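Type IV pilus assembly protein PilC (Thermus thermophilus, PDB 2WHN) probably serves as an inner-membrane platform protein of the type IV pilus, controlling pilus assembly and disassembly and helping to localise the PilB ATPase. Local coordinates at residues P10-D14 and L103-L107; D14-F18 and N45-R49; L32-A37 and R56-E60. One frame throughout, in Å; residues are numbered along the deposited sequence.

Contact 1 (P10-D14 and L103-L107); sequences PGLKD and LEKEL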
# COMPACT_ATOMS: atom_id res chain seq x y z
N PRO A 10 -0.37 9.52 6.62
CA PRO A 10 -1.43 8.66 6.11
C PRO A 10 -2.40 8.23 7.21
O PRO A 10 -1.96 7.85 8.30
CB PRO A 10 -0.68 7.44 5.57
CG PRO A 10 0.72 7.92 5.33
CD PRO A 10 0.97 8.97 6.36
N GLY A 11 -3.69 8.26 6.93
CA GLY A 11 -4.69 7.76 7.85
C GLY A 11 -5.26 6.42 7.42
O GLY A 11 -4.80 5.82 6.45
N LEU A 12 -6.24 5.94 8.18
CA LEU A 12 -6.97 4.74 7.81
C LEU A 12 -7.59 4.89 6.43
O LEU A 12 -7.55 3.97 5.62
CB LEU A 12 -8.07 4.44 8.84
CG LEU A 12 -9.01 3.29 8.50
CD1 LEU A 12 -8.24 1.98 8.37
CD2 LEU A 12 -10.12 3.15 9.55
N LYS A 13 -8.19 6.05 6.18
CA LYS A 13 -8.81 6.31 4.88
C LYS A 13 -7.77 6.18 3.77
O LYS A 13 -7.99 5.46 2.79
CB LYS A 13 -9.46 7.69 4.84
CG LYS A 13 -10.52 7.83 3.76
CD LYS A 13 -11.10 9.23 3.70
CE LYS A 13 -10.02 10.27 3.42
NZ LYS A 13 -9.06 9.81 2.38
N ASP A 14 -6.63 6.84 3.94
CA ASP A 14 -5.57 6.82 2.94
C ASP A 14 -5.16 5.38 2.62
O ASP A 14 -4.98 5.02 1.45
CB ASP A 14 -4.36 7.62 3.42
CG ASP A 14 -4.72 9.04 3.80
OD1 ASP A 14 -4.76 9.91 2.90
OD2 ASP A 14 -4.96 9.29 5.00
N LEU A 103 -10.27 -3.15 5.56
CA LEU A 103 -9.95 -1.78 5.95
C LEU A 103 -11.14 -0.85 5.71
O LEU A 103 -11.44 0.00 6.55
CB LEU A 103 -8.72 -1.28 5.19
CG LEU A 103 -7.39 -1.89 5.64
CD1 LEU A 103 -6.28 -1.61 4.64
CD2 LEU A 103 -7.02 -1.38 7.03
N GLU A 104 -11.83 -1.06 4.60
CA GLU A 104 -13.03 -0.29 4.29
C GLU A 104 -14.08 -0.44 5.38
O GLU A 104 -14.77 0.52 5.71
CB GLU A 104 -13.61 -0.73 2.94
CG GLU A 104 -13.00 -0.02 1.75
CD GLU A 104 -13.07 -0.86 0.50
OE1 GLU A 104 -13.65 -1.97 0.56
OE2 GLU A 104 -12.57 -0.41 -0.55
N LYS A 105 -14.20 -1.64 5.93
CA LYS A 105 -15.20 -1.90 6.96
C LYS A 105 -14.76 -1.36 8.32
O LYS A 105 -15.56 -0.80 9.06
CB LYS A 105 -15.51 -3.39 7.04
CG LYS A 105 -16.44 -3.88 5.94
CD LYS A 105 -16.73 -5.37 6.05
CE LYS A 105 -15.70 -6.19 5.28
NZ LYS A 105 -15.71 -7.62 5.70
N GLU A 106 -13.47 -1.49 8.63
CA GLU A 106 -12.89 -0.83 9.79
C GLU A 106 -13.15 0.67 9.71
O GLU A 106 -13.57 1.29 10.68
CB GLU A 106 -11.38 -1.10 9.86
CG GLU A 106 -10.81 -1.15 11.27
CD GLU A 106 -9.33 -0.80 11.33
OE1 GLU A 106 -8.55 -1.35 10.53
OE2 GLU A 106 -8.95 0.02 12.20
N LEU A 107 -12.94 1.24 8.52
CA LEU A 107 -13.15 2.66 8.30
C LEU A 107 -14.57 3.09 8.62
O LEU A 107 -14.79 4.08 9.33
CB LEU A 107 -12.81 3.02 6.85
CG LEU A 107 -12.89 4.51 6.48
CD1 LEU A 107 -11.97 5.33 7.36
CD2 LEU A 107 -12.55 4.70 5.01

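Contact 2 (D14-F18 and N45-R49); sequences DLAIF and NRKFR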
# COMPACT_ATOMS: atom_id res chain seq x y z
N ASP A 14 -6.63 6.84 3.94
CA ASP A 14 -5.57 6.82 2.94
C ASP A 14 -5.16 5.38 2.62
O ASP A 14 -4.98 5.02 1.45
CB ASP A 14 -4.36 7.62 3.42
CG ASP A 14 -4.72 9.04 3.80
OD1 ASP A 14 -4.76 9.91 2.90
OD2 ASP A 14 -4.96 9.29 5.00
N LEU A 15 -5.00 4.57 3.66
CA LEU A 15 -4.58 3.18 3.48
C LEU A 15 -5.65 2.33 2.82
O LEU A 15 -5.35 1.48 1.98
CB LEU A 15 -4.15 2.57 4.82
CG LEU A 15 -3.62 1.14 4.73
CD1 LEU A 15 -2.38 1.08 3.84
CD2 LEU A 15 -3.32 0.58 6.11
N ALA A 16 -6.91 2.55 3.19
CA ALA A 16 -8.02 1.84 2.58
C ALA A 16 -8.12 2.12 1.08
O ALA A 16 -8.31 1.21 0.28
CB ALA A 16 -9.33 2.18 3.28
N ILE A 17 -8.02 3.39 0.72
CA ILE A 17 -8.07 3.80 -0.68
C ILE A 17 -6.92 3.18 -1.48
O ILE A 17 -7.14 2.50 -2.48
CB ILE A 17 -8.05 5.34 -0.82
CG1 ILE A 17 -9.34 5.93 -0.26
CG2 ILE A 17 -7.87 5.75 -2.28
CD1 ILE A 17 -9.37 7.44 -0.25
N PHE A 18 -5.70 3.35 -0.98
CA PHE A 18 -4.53 2.71 -1.59
C PHE A 18 -4.75 1.22 -1.83
O PHE A 18 -4.46 0.71 -2.91
CB PHE A 18 -3.29 2.90 -0.71
CG PHE A 18 -2.16 1.97 -1.08
CD1 PHE A 18 -1.38 2.22 -2.19
CD2 PHE A 18 -1.88 0.86 -0.31
CE1 PHE A 18 -0.34 1.37 -2.53
CE2 PHE A 18 -0.84 0.01 -0.64
CZ PHE A 18 -0.08 0.26 -1.76
N ASN A 45 -2.70 12.13 -0.01
CA ASN A 45 -1.84 12.52 1.10
C ASN A 45 -0.37 12.61 0.69
O ASN A 45 0.21 11.63 0.23
CB ASN A 45 -2.00 11.54 2.27
CG ASN A 45 -1.15 11.91 3.47
OD1 ASN A 45 -1.58 12.69 4.32
ND2 ASN A 45 0.05 11.34 3.55
N ARG A 46 0.23 13.79 0.87
CA ARG A 46 1.58 14.05 0.37
C ARG A 46 2.61 13.11 0.98
O ARG A 46 3.56 12.70 0.31
CB ARG A 46 1.99 15.50 0.65
CG ARG A 46 3.36 15.85 0.08
CD ARG A 46 3.94 17.09 0.75
NE ARG A 46 4.62 16.77 2.01
CZ ARG A 46 5.87 16.33 2.09
NH1 ARG A 46 6.59 16.15 0.99
NH2 ARG A 46 6.41 16.08 3.27
N LYS A 47 2.46 12.84 2.28
CA LYS A 47 3.38 11.97 2.98
C LYS A 47 3.23 10.52 2.53
O LYS A 47 4.22 9.79 2.41
CB LYS A 47 3.17 12.08 4.49
CG LYS A 47 4.33 11.55 5.31
CD LYS A 47 4.63 12.46 6.50
CE LYS A 47 6.02 12.21 7.05
NZ LYS A 47 6.40 13.21 8.09
N PHE A 48 2.00 10.10 2.26
CA PHE A 48 1.77 8.77 1.71
C PHE A 48 2.32 8.67 0.29
O PHE A 48 2.89 7.65 -0.09
CB PHE A 48 0.28 8.41 1.73
CG PHE A 48 0.02 6.93 1.70
CD1 PHE A 48 1.01 6.03 2.08
CD2 PHE A 48 -1.22 6.43 1.35
CE1 PHE A 48 0.78 4.66 2.06
CE2 PHE A 48 -1.47 5.07 1.36
CZ PHE A 48 -0.48 4.18 1.71
N ARG A 49 2.19 9.76 -0.47
CA ARG A 49 2.75 9.83 -1.82
C ARG A 49 4.26 9.65 -1.79
O ARG A 49 4.82 8.92 -2.61
CB ARG A 49 2.41 11.18 -2.47
CG ARG A 49 1.13 11.18 -3.29
CD ARG A 49 1.27 12.03 -4.54
NE ARG A 49 1.73 13.39 -4.24
CZ ARG A 49 1.04 14.27 -3.51
NH1 ARG A 49 -0.13 13.94 -2.99
NH2 ARG A 49 1.54 15.48 -3.30
O HOH W 1 -3.58 9.29 0.66

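Contact 3 (L32-A37 and R56-E60); sequences LLQALA and RTDVE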
# COMPACT_ATOMS: atom_id res chain seq x y z
N LEU A 32 2.30 -5.41 -10.59
CA LEU A 32 2.55 -4.62 -9.39
C LEU A 32 3.15 -3.25 -9.70
O LEU A 32 2.69 -2.24 -9.17
CB LEU A 32 3.47 -5.40 -8.43
CG LEU A 32 3.85 -4.65 -7.16
CD1 LEU A 32 2.61 -4.32 -6.35
CD2 LEU A 32 4.85 -5.46 -6.34
N LEU A 33 4.19 -3.23 -10.53
CA LEU A 33 4.91 -1.99 -10.80
C LEU A 33 4.10 -1.02 -11.66
O LEU A 33 4.16 0.19 -11.47
CB LEU A 33 6.27 -2.26 -11.47
CG LEU A 33 7.43 -2.51 -10.50
CD1 LEU A 33 8.73 -2.82 -11.25
CD2 LEU A 33 7.62 -1.33 -9.56
N GLN A 34 3.36 -1.56 -12.63
CA GLN A 34 2.40 -0.75 -13.36
C GLN A 34 1.40 -0.08 -12.41
O GLN A 34 1.16 1.12 -12.49
CB GLN A 34 1.66 -1.59 -14.40
CG GLN A 34 2.47 -1.89 -15.64
CD GLN A 34 1.92 -3.06 -16.42
OE1 GLN A 34 0.86 -3.60 -16.10
NE2 GLN A 34 2.63 -3.45 -17.47
N ALA A 35 0.86 -0.86 -11.48
CA ALA A 35 -0.15 -0.36 -10.54
C ALA A 35 0.42 0.73 -9.63
O ALA A 35 -0.21 1.76 -9.40
CB ALA A 35 -0.72 -1.49 -9.71
N LEU A 36 1.64 0.51 -9.14
CA LEU A 36 2.26 1.45 -8.22
C LEU A 36 2.54 2.80 -8.88
O LEU A 36 2.37 3.84 -8.26
CB LEU A 36 3.55 0.86 -7.63
CG LEU A 36 3.36 -0.33 -6.69
CD1 LEU A 36 4.70 -0.97 -6.35
CD2 LEU A 36 2.62 0.08 -5.43
N ALA A 37 2.97 2.77 -10.14
CA ALA A 37 3.24 4.00 -10.88
C ALA A 37 1.99 4.84 -11.07
O ALA A 37 2.04 6.08 -11.04
CB ALA A 37 3.88 3.69 -12.23
N ARG A 56 7.86 2.12 -4.58
CA ARG A 56 7.97 1.79 -6.00
C ARG A 56 9.42 1.78 -6.46
O ARG A 56 9.83 0.94 -7.25
CB ARG A 56 7.15 2.77 -6.85
CG ARG A 56 7.31 2.56 -8.35
CD ARG A 56 6.34 3.43 -9.12
NE ARG A 56 6.82 3.74 -10.46
CZ ARG A 56 7.90 4.47 -10.72
NH1 ARG A 56 8.65 4.93 -9.73
NH2 ARG A 56 8.25 4.72 -11.98
N THR A 57 10.18 2.77 -6.01
CA THR A 57 11.61 2.84 -6.29
C THR A 57 12.32 1.59 -5.80
O THR A 57 13.13 1.00 -6.51
CB THR A 57 12.25 4.06 -5.61
OG1 THR A 57 11.53 5.24 -5.98
CG2 THR A 57 13.71 4.21 -6.02
N ASP A 58 12.03 1.20 -4.56
CA ASP A 58 12.63 0.02 -3.95
C ASP A 58 12.32 -1.23 -4.75
O ASP A 58 13.22 -2.03 -5.03
CB ASP A 58 12.16 -0.14 -2.50
CG ASP A 58 12.80 0.86 -1.56
OD1 ASP A 58 13.72 1.59 -2.00
OD2 ASP A 58 12.41 0.91 -0.37
N VAL A 59 11.05 -1.40 -5.11
CA VAL A 59 10.62 -2.59 -5.86
C VAL A 59 11.20 -2.62 -7.27
O VAL A 59 11.61 -3.68 -7.77
CB VAL A 59 9.09 -2.69 -5.94
CG1 VAL A 59 8.69 -3.91 -6.74
CG2 VAL A 59 8.49 -2.74 -4.53
N GLU A 60 11.20 -1.48 -7.94
CA GLU A 60 11.79 -1.39 -9.26
C GLU A 60 13.28 -1.78 -9.23
O GLU A 60 13.81 -2.29 -10.22
CB GLU A 60 11.62 0.02 -9.84
CG GLU A 60 11.96 0.12 -11.32
CD GLU A 60 11.63 1.48 -11.90
OE1 GLU A 60 10.46 1.72 -12.25
OE2 GLU A 60 12.55 2.31 -12.00

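Contact 1 (P10-D14 and L103-L107)
Leu12 and Lys13, in the first turn of helix 12-28, lie against Leu103, Glu106 and Leu107 near the end of helix 92-109, joining the first and last of six helices in the all-helical N-terminal domain of PilC, a member of the GspF family. The chain arrives through Pro10, whose ring rests on Phe48 of helix 46-60. Gly11 follows as the N-cap residue of helix 12-28; its backbone N donates to the carboxylate of Asp14, three residues on, the half of a capping box open to a glycine N-cap, although the modelled N to OD2 distance is doubtfully short. Leu12 then carries most of the contact. Its CG stands anti to the backbone N (chi1 174°), which carries the branch toward helix 92-109, and chi2 (61°) sets the two methyls on different neighbours. Leu12 CD1 meets Leu103 CD2 at 3.8 Å and lies loosely beside Glu106 OE1, whereas Leu12 CD2 presses on the backbone of the last turn, only 3.3 Å from Leu107 CA, tighter than ordinary carbon packing. The side chains of Leu12 and Leu107 run alongside one another, pointing opposite ways, with Leu12 CD2 and Leu107 CD1 3.6 Å apart. Glu104, which takes no part in this patch, makes a salt bridge with Arg20 further along helix 12-28. Lys13 bends beyond CD and leads its amino group away, so that only the aliphatic part of its chain meets the other branch of Leu107, with Lys13 CG 3.9 Å from Leu107 CD2.

Contact 2 (D14-F18 and N45-R49)
Asp14 OD1 receives a hydrogen bond from a water at 2.6 Å, and the same water accepts a hydrogen bond from the backbone N of Asn45, the N-cap residue of helix 46-60, at 3.0 Å. The water thus bridges the beginnings of helices 12-28 and 46-60 of the all-helical GspF-family domain, and it sits in the plane of the Phe48 ring, at its edge. Asp14 OD1 also lies 3.3 Å from Asn45 CB, with the two side chains crossing at about a right angle. The other carboxylate oxygen, OD2, has its partner in Gly11 N. Next to this polar corner the contact becomes aromatic and buried. Phe48 reaches across with CG anti to its backbone N (chi1 -157°) and forms an offset edge-to-face pair with Phe18: its edge is turned to the Phe18 face, the centroids are 5.5 Å apart and the planes make 68°. The leading atom is Phe48 CE2, which comes within 3.5 Å of Phe18 CB. That same corner of the ring approaches Asp14 O near the ring plane, an oxygen already accepting the helical hydrogen bond from Phe18 N. Pro10 and Phe75, both in loops, pack on Phe48 as well, wedging the ring between helix 12-28 and the connecting segments. Leu15 also packs on Leu103 of helix 92-109; on the Phe48 side its contact is looser, with Leu15 CD1 4.2 Å from Phe48 CZ.

Contact 3 (L32-A37 and R56-E60)
Leu33 and Arg56 reach past one another between helices 32-39 and 46-60, each lying over the backbone of the opposite helix. The end of Leu33 settles into the angle formed by Arg56 and, about one turn on, Val59 and Glu60. Its CD1 lies over the backbone at Glu60 CA, while Leu33 CD2 faces the stem of Arg56 and stands 4.0 Å from Val59 CG1. Leu32, one residue earlier, crosses Val59 at about a right angle and touches it more loosely, Leu32 CD2 to Val59 CG1 being 4.2 Å. The valine methyl therefore faces two leucines, and Phe65 of helix 65-70 packs on both Leu32 and Val59. Arg56 reaches out from helix 46-60 in turn: with CG anti to the backbone N (chi1 175°) and the chain extended as far as NE, its aliphatic stem passes alongside Leu36 and on to Ala37, bringing Arg56 CD to 4.1 Å from Leu36 CB and Arg56 NE to 3.4 Å from Ala37 CB. Beyond NE the group swings (chi4 -65°) toward Glu60, whose OE1 lies above one face, offset toward the rim. Arg56 NH2 and Glu60 OE1 are 3.7 Å apart, a long ion pair acting through charge alone because the oxygen is well out of the guanidinium plane; a weak, long pairing with Glu40 gives the arginine a second acidic neighbour. The axes of the two short segments approach to 10.4 Å with their directions 157° apart, the geometry of an antiparallel helical hairpin, here formed by consecutive helices of the GspF-family domain.

Following the chain from the N terminus, the first turns of helix 12-28 take part in two closures. Contact 1 joins them to helix 92-109, enclosing 88 intervening residues; contact 2 shares Asp14 and returns the chain from helix 46-60 after 26. Contact 3 closes a shorter excursion between helices 32-39 and 46-60. Its span lies wholly within that of contact 1 but crosses that of contact 2, whose second segment comes between its two. Contacts 1 and 2 touch through Pro10 and Leu103, with centres about 10 Å apart. Contacts 1 and 3 lie on opposite sides of the chain's centre, about 22 Å between centres, and helix 46-60 links contacts 2 and 3.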